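Local coordinates for protein virB8 (Agrobacterium tumefaciens, PDB 2CC3), which is a type IV secretion system component, suggested to act at the bacterial surface in directing T-DNA transfer to plant cells, at residues 20-25 against 35-40; 13-18 against 84-89; 51-56 against 60-65. All coordinates share one frame; numbering follows the deposited sequence.

Contact 1: residues 20-25 against 35-40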
loop_
_atom_site.group_PDB
_atom_site.type_symbol
_atom_site.label_atom_id
_atom_site.label_comp_id
_atom_site.label_asym_id
_atom_site.label_seq_id
_atom_site.Cartn_x
_atom_site.Cartn_y
_atom_site.Cartn_z
ATOM N N ARG A 20 6.721 5.130 -4.129
ATOM C CA ARG A 20 7.174 4.183 -3.139
ATOM C C ARG A 20 7.190 2.767 -3.725
ATOM O O ARG A 20 8.172 2.035 -3.563
ATOM C CB ARG A 20 6.284 4.269 -1.889
ATOM C CG ARG A 20 6.679 3.390 -0.732
ATOM C CD ARG A 20 5.567 3.349 0.370
ATOM N NE ARG A 20 4.369 2.580 -0.026
ATOM C CZ ARG A 20 4.168 1.266 0.187
ATOM N NH1 ARG A 20 5.069 0.491 0.812
ATOM N NH2 ARG A 20 3.036 0.712 -0.223
ATOM N N LEU A 21 6.084 2.356 -4.357
ATOM C CA LEU A 21 5.982 0.991 -4.907
ATOM C C LEU A 21 7.011 0.748 -6.021
ATOM O O LEU A 21 7.561 -0.337 -6.157
ATOM C CB LEU A 21 4.552 0.685 -5.410
ATOM C CG LEU A 21 3.415 0.412 -4.408
ATOM C CD1 LEU A 21 2.097 0.528 -5.112
ATOM C CD2 LEU A 21 3.473 -0.945 -3.698
ATOM N N ARG A 22 7.286 1.778 -6.807
ATOM C CA ARG A 22 8.196 1.640 -7.932
ATOM C C ARG A 22 9.672 1.641 -7.506
ATOM O O ARG A 22 10.485 0.925 -8.109
ATOM C CB ARG A 22 7.881 2.696 -8.998
ATOM C CG ARG A 22 8.878 2.701 -10.132
ATOM C CD ARG A 22 8.400 3.404 -11.386
ATOM N NE ARG A 22 9.409 3.221 -12.441
ATOM C CZ ARG A 22 9.223 3.554 -13.706
ATOM N NH1 ARG A 22 8.067 4.073 -14.090
ATOM N NH2 ARG A 22 10.177 3.356 -14.587
ATOM N N GLU A 23 10.013 2.398 -6.461
ATOM C CA GLU A 23 11.407 2.624 -6.113
ATOM C C GLU A 23 11.877 1.765 -4.924
ATOM O O GLU A 23 13.083 1.644 -4.676
ATOM C CB GLU A 23 11.663 4.133 -5.862
ATOM C CG GLU A 23 11.272 5.074 -7.032
ATOM C CD GLU A 23 12.003 4.759 -8.351
ATOM O OE1 GLU A 23 13.084 4.124 -8.288
ATOM O OE2 GLU A 23 11.501 5.148 -9.440
ATOM N N SER A 24 10.907 1.214 -4.185
ATOM C CA SER A 24 11.139 0.236 -3.124
ATOM C C SER A 24 11.446 -1.120 -3.727
ATOM O O SER A 24 11.128 -1.357 -4.894
ATOM C CB SER A 24 9.880 0.089 -2.271
ATOM O OG SER A 24 9.992 0.854 -1.109
ATOM N N TYR A 25 12.048 -2.012 -2.942
ATOM C CA TYR A 25 12.189 -3.422 -3.352
ATOM C C TYR A 25 12.199 -4.386 -2.177
ATOM O O TYR A 25 12.958 -4.231 -1.220
ATOM C CB TYR A 25 13.450 -3.709 -4.195
ATOM C CG TYR A 25 13.586 -5.201 -4.512
ATOM C CD1 TYR A 25 12.769 -5.790 -5.481
ATOM C CD2 TYR A 25 14.478 -6.023 -3.822
ATOM C CE1 TYR A 25 12.843 -7.135 -5.773
ATOM C CE2 TYR A 25 14.563 -7.381 -4.117
ATOM C CZ TYR A 25 13.731 -7.923 -5.097
ATOM O OH TYR A 25 13.769 -9.253 -5.452
ATOM N N ASP A 35 2.565 -5.237 -10.095
ATOM C CA ASP A 35 1.236 -5.153 -10.696
ATOM C C ASP A 35 0.541 -3.797 -10.487
ATOM O O ASP A 35 -0.077 -3.257 -11.415
ATOM C CB ASP A 35 0.322 -6.280 -10.192
ATOM C CG ASP A 35 0.892 -7.662 -10.443
ATOM O OD1 ASP A 35 1.416 -7.927 -11.557
ATOM O OD2 ASP A 35 0.802 -8.495 -9.510
ATOM N N LEU A 36 0.581 -3.275 -9.256
ATOM C CA LEU A 36 0.076 -1.925 -8.990
ATOM C C LEU A 36 0.840 -0.857 -9.810
ATOM O O LEU A 36 0.234 -0.033 -10.442
ATOM C CB LEU A 36 0.086 -1.593 -7.477
ATOM C CG LEU A 36 -1.124 -1.830 -6.537
ATOM C CD1 LEU A 36 -1.055 -0.914 -5.318
ATOM C CD2 LEU A 36 -2.479 -1.632 -7.227
ATOM N N VAL A 37 2.170 -0.898 -9.812
ATOM C CA VAL A 37 2.953 0.047 -10.607
ATOM C C VAL A 37 2.547 -0.016 -12.083
ATOM O O VAL A 37 2.271 1.016 -12.682
ATOM C CB VAL A 37 4.495 -0.172 -10.471
ATOM C CG1 VAL A 37 5.218 0.626 -11.535
ATOM C CG2 VAL A 37 4.973 0.249 -9.065
ATOM N N SER A 38 2.489 -1.230 -12.643
ATOM C CA SER A 38 2.102 -1.447 -14.074
ATOM C C SER A 38 0.714 -0.917 -14.430
ATOM O O SER A 38 0.511 -0.353 -15.499
ATOM C CB SER A 38 2.159 -2.947 -14.429
ATOM O OG SER A 38 3.433 -3.518 -14.121
ATOM N N ASN A 39 -0.250 -1.120 -13.535
ATOM C CA ASN A 39 -1.642 -0.719 -13.795
ATOM C C ASN A 39 -1.854 0.787 -13.781
ATOM O O ASN A 39 -2.721 1.323 -14.471
ATOM C CB ASN A 39 -2.574 -1.392 -12.785
ATOM C CG ASN A 39 -2.729 -2.867 -13.054
ATOM O OD1 ASN A 39 -2.776 -3.283 -14.206
ATOM N ND2 ASN A 39 -2.813 -3.665 -11.994
ATOM N N PHE A 40 -1.039 1.451 -12.975
ATOM C CA PHE A 40 -1.037 2.894 -12.799
ATOM C C PHE A 40 -0.369 3.671 -13.973
ATOM O O PHE A 40 -0.465 4.893 -14.035
ATOM C CB PHE A 40 -0.207 3.216 -11.538
ATOM C CG PHE A 40 -1.014 3.463 -10.264
ATOM C CD1 PHE A 40 -1.200 2.444 -9.318
ATOM C CD2 PHE A 40 -1.505 4.732 -9.963
ATOM C CE1 PHE A 40 -1.921 2.670 -8.108
ATOM C CE2 PHE A 40 -2.224 4.972 -8.762
ATOM C CZ PHE A 40 -2.424 3.938 -7.839
#
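L21 and V37 meet where helices 6-23 and 30-39 pack together, and between them they account for most of the surface buried here. V37 presents its CG2 branch, which lies anti to its own carbonyl carbon and beside its backbone N. That single methyl rests on the root of L21 and on the backbone beside it, 3.7 Å from L21 CB and 3.6 Å from R22 N. The peptide joining L21 to R22 is thus covered by a valine methyl, and the two backbones come close, with CA of R22 and CA of V37 6.1 Å apart. The L21 side chain runs beside this methyl and meets L36 at a slant. Its CD1 lies 3.5 Å from L36 CD1, tighter than usual for two methyl carbons, and 3.8 Å from L36 CB, so one leucine branch leans against both the root and the tip of the other.

R22 adds only the base of its side chain, CB lying 3.8 Å from V37 CG2. With CG anti to the backbone N (chi1 174°) and the chain extended as far as NE, the guanidinium group is carried past the valine; NH1 bonds to Y18 OH and NH2 weakly to N48 OD1, while the aliphatic part packs on V45 and Y49 of helix 43-53. No hydrogen bond joins the two segments. Close by, R20 packs on Y32 of the second subunit of the homodimer. The arrangement is buried aliphatic packing between two helices consecutive in the chain, part of the helical layer of the NTF2-like fold of the VirB8 periplasmic domain.

Contact 2: residues 13-18 against 84-89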
loop_
_atom_site.group_PDB
_atom_site.type_symbol
_atom_site.label_atom_id
_atom_site.label_comp_id
_atom_site.label_asym_id
_atom_site.label_seq_id
_atom_site.Cartn_x
_atom_site.Cartn_y
_atom_site.Cartn_z
ATOM N N ALA A 13 -1.107 11.456 -2.364
ATOM C CA ALA A 13 -1.102 10.115 -1.850
ATOM C C ALA A 13 -0.897 9.064 -2.944
ATOM O O ALA A 13 -0.115 8.125 -2.756
ATOM C CB ALA A 13 -2.394 9.843 -1.018
ATOM N N SER A 14 -1.592 9.175 -4.068
ATOM C CA SER A 14 -1.484 8.094 -5.109
ATOM C C SER A 14 -0.098 8.153 -5.813
ATOM O O SER A 14 0.489 7.121 -6.150
ATOM C CB SER A 14 -2.605 8.138 -6.172
ATOM O OG SER A 14 -3.932 8.279 -5.661
ATOM N N LEU A 15 0.402 9.371 -6.016
ATOM C CA LEU A 15 1.679 9.589 -6.704
ATOM C C LEU A 15 2.842 9.153 -5.859
ATOM O O LEU A 15 3.796 8.549 -6.372
ATOM C CB LEU A 15 1.818 11.046 -7.163
ATOM C CG LEU A 15 0.883 11.485 -8.300
ATOM C CD1 LEU A 15 0.848 13.005 -8.423
ATOM C CD2 LEU A 15 1.273 10.860 -9.626
ATOM N N TRP A 16 2.723 9.375 -4.547
ATOM C CA TRP A 16 3.718 8.894 -3.575
ATOM C C TRP A 16 3.710 7.413 -3.432
ATOM O O TRP A 16 4.761 6.761 -3.336
ATOM C CB TRP A 16 3.527 9.534 -2.198
ATOM C CG TRP A 16 4.378 8.841 -1.200
ATOM C CD1 TRP A 16 3.945 8.097 -0.134
ATOM C CD2 TRP A 16 5.798 8.749 -1.198
ATOM N NE1 TRP A 16 5.007 7.561 0.535
ATOM C CE2 TRP A 16 6.162 7.945 -0.094
ATOM C CE3 TRP A 16 6.812 9.266 -2.022
ATOM C CZ2 TRP A 16 7.500 7.651 0.215
ATOM C CZ3 TRP A 16 8.135 8.964 -1.719
ATOM C CH2 TRP A 16 8.462 8.166 -0.622
ATOM N N GLU A 17 2.515 6.845 -3.367
ATOM C CA GLU A 17 2.397 5.385 -3.381
ATOM C C GLU A 17 3.025 4.821 -4.674
ATOM O O GLU A 17 3.749 3.820 -4.642
ATOM C CB GLU A 17 0.939 4.979 -3.233
ATOM C CG GLU A 17 0.710 3.492 -3.260
ATOM C CD GLU A 17 -0.735 3.144 -3.529
ATOM O OE1 GLU A 17 -1.607 4.070 -3.602
ATOM O OE2 GLU A 17 -0.994 1.933 -3.687
ATOM N N TYR A 18 2.775 5.486 -5.798
ATOM C CA TYR A 18 3.455 5.141 -7.059
ATOM C C TYR A 18 4.950 5.135 -6.887
ATOM O O TYR A 18 5.634 4.104 -7.103
ATOM C CB TYR A 18 3.060 6.064 -8.223
ATOM C CG TYR A 18 3.618 5.600 -9.574
ATOM C CD1 TYR A 18 2.923 4.664 -10.350
ATOM C CD2 TYR A 18 4.835 6.108 -10.069
ATOM C CE1 TYR A 18 3.424 4.237 -11.585
ATOM C CE2 TYR A 18 5.354 5.694 -11.272
ATOM C CZ TYR A 18 4.653 4.757 -12.038
ATOM O OH TYR A 18 5.165 4.328 -13.240
ATOM N N GLY A 84 -0.707 18.603 -13.664
ATOM C CA GLY A 84 -0.341 17.288 -14.174
ATOM C C GLY A 84 1.123 16.871 -14.069
ATOM O O GLY A 84 1.499 15.839 -14.631
ATOM N N VAL A 85 1.936 17.671 -13.367
ATOM C CA VAL A 85 3.372 17.411 -13.108
ATOM C C VAL A 85 3.678 17.663 -11.610
ATOM O O VAL A 85 3.304 18.686 -11.036
ATOM C CB VAL A 85 4.347 18.244 -14.053
ATOM C CG1 VAL A 85 5.797 17.726 -13.991
ATOM C CG2 VAL A 85 3.899 18.139 -15.513
ATOM N N GLN A 86 4.292 16.682 -10.969
ATOM C CA GLN A 86 4.656 16.811 -9.598
ATOM C C GLN A 86 6.096 16.313 -9.507
ATOM O O GLN A 86 6.473 15.359 -10.223
ATOM C CB GLN A 86 3.708 16.008 -8.685
ATOM C CG GLN A 86 3.646 16.549 -7.245
ATOM C CD GLN A 86 2.584 15.859 -6.347
ATOM O OE1 GLN A 86 2.783 14.723 -5.886
ATOM N NE2 GLN A 86 1.479 16.574 -6.067
ATOM N N GLN A 87 6.904 16.996 -8.691
ATOM C CA GLN A 87 8.201 16.465 -8.338
ATOM C C GLN A 87 8.153 15.989 -6.905
ATOM O O GLN A 87 7.575 16.651 -6.036
ATOM C CB GLN A 87 9.320 17.501 -8.551
ATOM C CG GLN A 87 9.659 17.679 -10.008
ATOM C CD GLN A 87 10.827 18.601 -10.257
ATOM O OE1 GLN A 87 10.725 19.820 -10.103
ATOM N NE2 GLN A 87 11.939 18.029 -10.676
ATOM N N ILE A 88 8.768 14.833 -6.673
ATOM C CA ILE A 88 8.779 14.185 -5.364
ATOM C C ILE A 88 10.187 13.854 -4.933
ATOM O O ILE A 88 10.846 13.008 -5.559
ATOM C CB ILE A 88 7.945 12.878 -5.380
ATOM C CG1 ILE A 88 6.494 13.182 -5.731
ATOM C CG2 ILE A 88 8.053 12.163 -4.034
ATOM C CD1 ILE A 88 5.647 11.973 -5.894
ATOM N N ARG A 89 10.634 14.498 -3.853
ATOM C CA ARG A 89 11.936 14.243 -3.277
ATOM C C ARG A 89 11.796 13.125 -2.248
ATOM O O ARG A 89 10.869 13.159 -1.446
ATOM C CB ARG A 89 12.469 15.503 -2.598
ATOM C CG ARG A 89 13.974 15.513 -2.399
ATOM C CD ARG A 89 14.693 16.484 -3.347
ATOM N NE ARG A 89 16.111 16.129 -3.531
ATOM C CZ ARG A 89 17.076 16.347 -2.644
ATOM N NH1 ARG A 89 16.836 16.895 -1.466
ATOM N NH2 ARG A 89 18.305 15.981 -2.925
#
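NE2 of Q86 is gripped by two acceptors, OD1 of N12, on the same helix about one turn before L15, and OD1 of D80 on the adjoining strand 69-82. With its nitrogen held in this way, the amide rests against L15: Q86 OE1 lies 3.6 Å from L15 CD1, and Q86 CD is 3.9 Å from the same methyl. The glutamine reaches the helix because CG is anti to its backbone N (chi1 -155°) and the chain continues extended beyond CG. The contact between L15 and Q86 is therefore one of apolar methyl on amide, while the bonds to N12 and D80 satisfy the buried NE2 and probably hold the amide in this orientation.

Two residues further along the strand, I88 points to the same side and divides its branches between two helical residues. Its CD1 lies against the backbone and root of L15, 3.9 Å from L15 O and 4.1 Å from L15 CB. The other branch, CG2, meets W16, coming up to the rim of the indole near its plane, 3.7 Å from W16 CE3 and 3.9 Å from W16 CZ3. The indole ring system also makes an edge-to-face contact with H75 and packs on L124 of the second subunit, so it spans the sheet and the dimer contact.

All four touching residues are buried, and no hydrogen bond crosses between the segments themselves. The axes of helix 13-18 and strand 85-89 approach to 10.0 Å, the usual separation of a helix packed on a sheet, and the helix runs at 53° to the strand. L15 also touches V110 and L130 on other strands. The long N-terminal helix laid across an antiparallel sheet is characteristic of the NTF2-like fold to which VirB8 belongs.

Contact 3: residues 51-56 against 60-65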
loop_
_atom_site.group_PDB
_atom_site.type_symbol
_atom_site.label_atom_id
_atom_site.label_comp_id
_atom_site.label_asym_id
_atom_site.label_seq_id
_atom_site.Cartn_x
_atom_site.Cartn_y
_atom_site.Cartn_z
ATOM N N GLN A 51 10.745 -3.353 -18.265
ATOM C CA GLN A 51 12.020 -3.740 -18.862
ATOM C C GLN A 51 13.170 -3.591 -17.866
ATOM O O GLN A 51 14.144 -4.341 -17.907
ATOM C CB GLN A 51 12.290 -2.915 -20.126
ATOM C CG GLN A 51 12.973 -3.707 -21.249
ATOM C CD GLN A 51 14.448 -3.960 -20.972
ATOM O OE1 GLN A 51 15.137 -3.118 -20.377
ATOM N NE2 GLN A 51 14.938 -5.122 -21.399
ATOM N N PHE A 52 13.045 -2.614 -16.975
ATOM C CA PHE A 52 14.009 -2.437 -15.908
ATOM C C PHE A 52 13.864 -3.523 -14.823
ATOM O O PHE A 52 14.828 -4.213 -14.469
ATOM C CB PHE A 52 13.910 -1.033 -15.291
ATOM C CG PHE A 52 14.615 -0.930 -13.984
ATOM C CD1 PHE A 52 16.002 -1.019 -13.932
ATOM C CD2 PHE A 52 13.899 -0.843 -12.793
ATOM C CE1 PHE A 52 16.659 -0.986 -12.735
ATOM C CE2 PHE A 52 14.567 -0.804 -11.572
ATOM C CZ PHE A 52 15.940 -0.870 -11.547
ATOM N N PHE A 53 12.648 -3.685 -14.329
ATOM C CA PHE A 53 12.363 -4.634 -13.264
ATOM C C PHE A 53 12.521 -6.115 -13.632
ATOM O O PHE A 53 13.025 -6.901 -12.809
ATOM C CB PHE A 53 10.950 -4.407 -12.727
ATOM C CG PHE A 53 10.772 -4.871 -11.325
ATOM C CD1 PHE A 53 11.310 -4.144 -10.271
ATOM C CD2 PHE A 53 10.083 -6.038 -11.055
ATOM C CE1 PHE A 53 11.158 -4.570 -8.984
ATOM C CE2 PHE A 53 9.922 -6.475 -9.760
ATOM C CZ PHE A 53 10.462 -5.749 -8.722
ATOM N N ASN A 54 12.074 -6.504 -14.831
ATOM C CA ASN A 54 12.059 -7.935 -15.180
ATOM C C ASN A 54 13.438 -8.544 -15.456
ATOM O O ASN A 54 14.372 -7.836 -15.845
ATOM C CB ASN A 54 11.082 -8.215 -16.334
ATOM C CG ASN A 54 9.633 -8.133 -15.892
ATOM O OD1 ASN A 54 9.286 -8.538 -14.779
ATOM N ND2 ASN A 54 8.784 -7.608 -16.752
ATOM N N TYR A 55 13.556 -9.853 -15.204
ATOM C CA TYR A 55 14.630 -10.673 -15.776
ATOM C C TYR A 55 14.476 -10.625 -17.298
ATOM O O TYR A 55 13.352 -10.673 -17.796
ATOM C CB TYR A 55 14.524 -12.133 -15.311
ATOM C CG TYR A 55 14.331 -12.342 -13.820
ATOM C CD1 TYR A 55 15.320 -11.973 -12.909
ATOM C CD2 TYR A 55 13.169 -12.940 -13.317
ATOM C CE1 TYR A 55 15.143 -12.173 -11.531
ATOM C CE2 TYR A 55 12.983 -13.135 -11.944
ATOM C CZ TYR A 55 13.973 -12.757 -11.061
ATOM O OH TYR A 55 13.823 -12.954 -9.699
ATOM N N PRO A 56 15.600 -10.589 -18.049
ATOM C CA PRO A 56 16.975 -10.843 -17.616
ATOM C C PRO A 56 17.833 -9.613 -17.300
ATOM O O PRO A 56 19.060 -9.725 -17.317
ATOM C CB PRO A 56 17.572 -11.580 -18.820
ATOM C CG PRO A 56 16.770 -11.088 -20.019
ATOM C CD PRO A 56 15.557 -10.320 -19.494
ATOM N N SER A 60 18.444 -5.203 -12.498
ATOM C CA SER A 60 17.187 -5.252 -11.765
ATOM C C SER A 60 17.452 -5.476 -10.280
ATOM O O SER A 60 18.373 -6.225 -9.915
ATOM C CB SER A 60 16.281 -6.378 -12.283
ATOM O OG SER A 60 15.163 -6.558 -11.412
ATOM N N PRO A 61 16.648 -4.834 -9.411
ATOM C CA PRO A 61 16.753 -5.111 -7.960
ATOM C C PRO A 61 16.579 -6.603 -7.642
ATOM O O PRO A 61 17.192 -7.114 -6.705
ATOM C CB PRO A 61 15.599 -4.288 -7.352
ATOM C CG PRO A 61 14.675 -3.974 -8.530
ATOM C CD PRO A 61 15.602 -3.832 -9.704
ATOM N N GLN A 62 15.754 -7.284 -8.433
ATOM C CA GLN A 62 15.514 -8.711 -8.267
ATOM C C GLN A 62 16.788 -9.505 -8.396
ATOM O O GLN A 62 17.058 -10.388 -7.597
ATOM C CB GLN A 62 14.573 -9.197 -9.350
ATOM C CG GLN A 62 13.354 -8.402 -9.508
ATOM C CD GLN A 62 12.298 -9.218 -10.171
ATOM O OE1 GLN A 62 11.469 -9.824 -9.495
ATOM N NE2 GLN A 62 12.340 -9.289 -11.500
ATOM N N VAL A 63 17.552 -9.176 -9.432
ATOM C CA VAL A 63 18.835 -9.797 -9.760
ATOM C C VAL A 63 19.933 -9.411 -8.748
ATOM O O VAL A 63 20.566 -10.281 -8.165
ATOM C CB VAL A 63 19.231 -9.456 -11.242
ATOM C CG1 VAL A 63 20.519 -10.168 -11.658
ATOM C CG2 VAL A 63 18.087 -9.841 -12.187
ATOM N N ILE A 64 20.109 -8.106 -8.524
ATOM C CA ILE A 64 21.134 -7.547 -7.611
ATOM C C ILE A 64 20.913 -7.910 -6.143
ATOM O O ILE A 64 21.857 -8.300 -5.430
ATOM C CB ILE A 64 21.242 -5.977 -7.755
ATOM C CG1 ILE A 64 21.993 -5.589 -9.028
ATOM C CG2 ILE A 64 21.923 -5.324 -6.549
ATOM C CD1 ILE A 64 23.106 -6.548 -9.392
ATOM N N LEU A 65 19.667 -7.768 -5.692
ATOM C CA LEU A 65 19.359 -7.922 -4.285
ATOM C C LEU A 65 18.660 -9.236 -3.960
ATOM O O LEU A 65 18.979 -9.859 -2.948
ATOM C CB LEU A 65 18.570 -6.715 -3.761
ATOM C CG LEU A 65 19.248 -5.349 -3.932
ATOM C CD1 LEU A 65 18.296 -4.211 -3.676
ATOM C CD2 LEU A 65 20.515 -5.236 -3.059
#
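The contact is a helix-loop-helix corner built on an N-cap: S60 caps helix 61-64 and also binds the carbonyl of F53, which ends helix 43-53. S60 OG accepts from Q62 N at 3.1 Å and donates to F53 O at 2.6 Å. A second donor, Q62 NE2, reaches F53 O at 2.8 Å. The two come from opposite faces of the carbonyl plane, each well out of it, and the hydrogen bond from Q62 NE2 is bent, with an N-H...O angle of 132°. One carbonyl at a helix end is thereby tied to two side chains at the start of the next.

Q62 is the centre of the packing. Its CG turns anti to the carbonyl carbon and the chain runs extended beyond it, which carries the carboxamide in between the rings of F53 and Y55. The amide stacks on F53 with the planes 23° apart, and Q62 CG makes a CH-pi contact over the same ring, 4.2 Å from its centroid. On the other side, Q62 NE2 sits above the middle of the Y55 ring, whose plane is tilted only 14° from the amide. The rings and the bond to F53 O together restrict how the amide can turn. V63 CG2 adds to the Y55 contact at the ring edge, 3.6 Å from Y55 CD1.

P61 touches two phenylalanines with neighbouring ring atoms: CD meets F52 CZ at 3.5 Å, and CG meets F53 CE1 at 3.6 Å. F52 and Y55 lie at the exposed side, whereas F53, S60 and P61 are buried. Y25, from the loop after helix 6-23, packs on F53, P61, Q62 and L65, and Y49 meets the F53 ring. N54 ND2 bonds to Y34 OH on helix 30-39, and L65 touches L94 and V96, connecting this corner to strand 85-96.

Contacts 1 and 2 are buried and share helix 6-23: its 13-18 part lies against the sheet, and its C-terminal turn, at 20-23, against helix 30-39. They touch directly, with F40 packing on Y18 and S14. Contact 3 lies farther out, about 15 Å from the chain centre, and is only partly buried. It meets contact 1 through Y25, but its nearest atoms are about 10 Å from those of contact 2. The chemistry follows this placing. Neither inner contact has a hydrogen bond between its segments, relying on aliphatic, indole and amide packing, whereas the outer turn combines hydrogen bonds to one carbonyl with aromatic stacking.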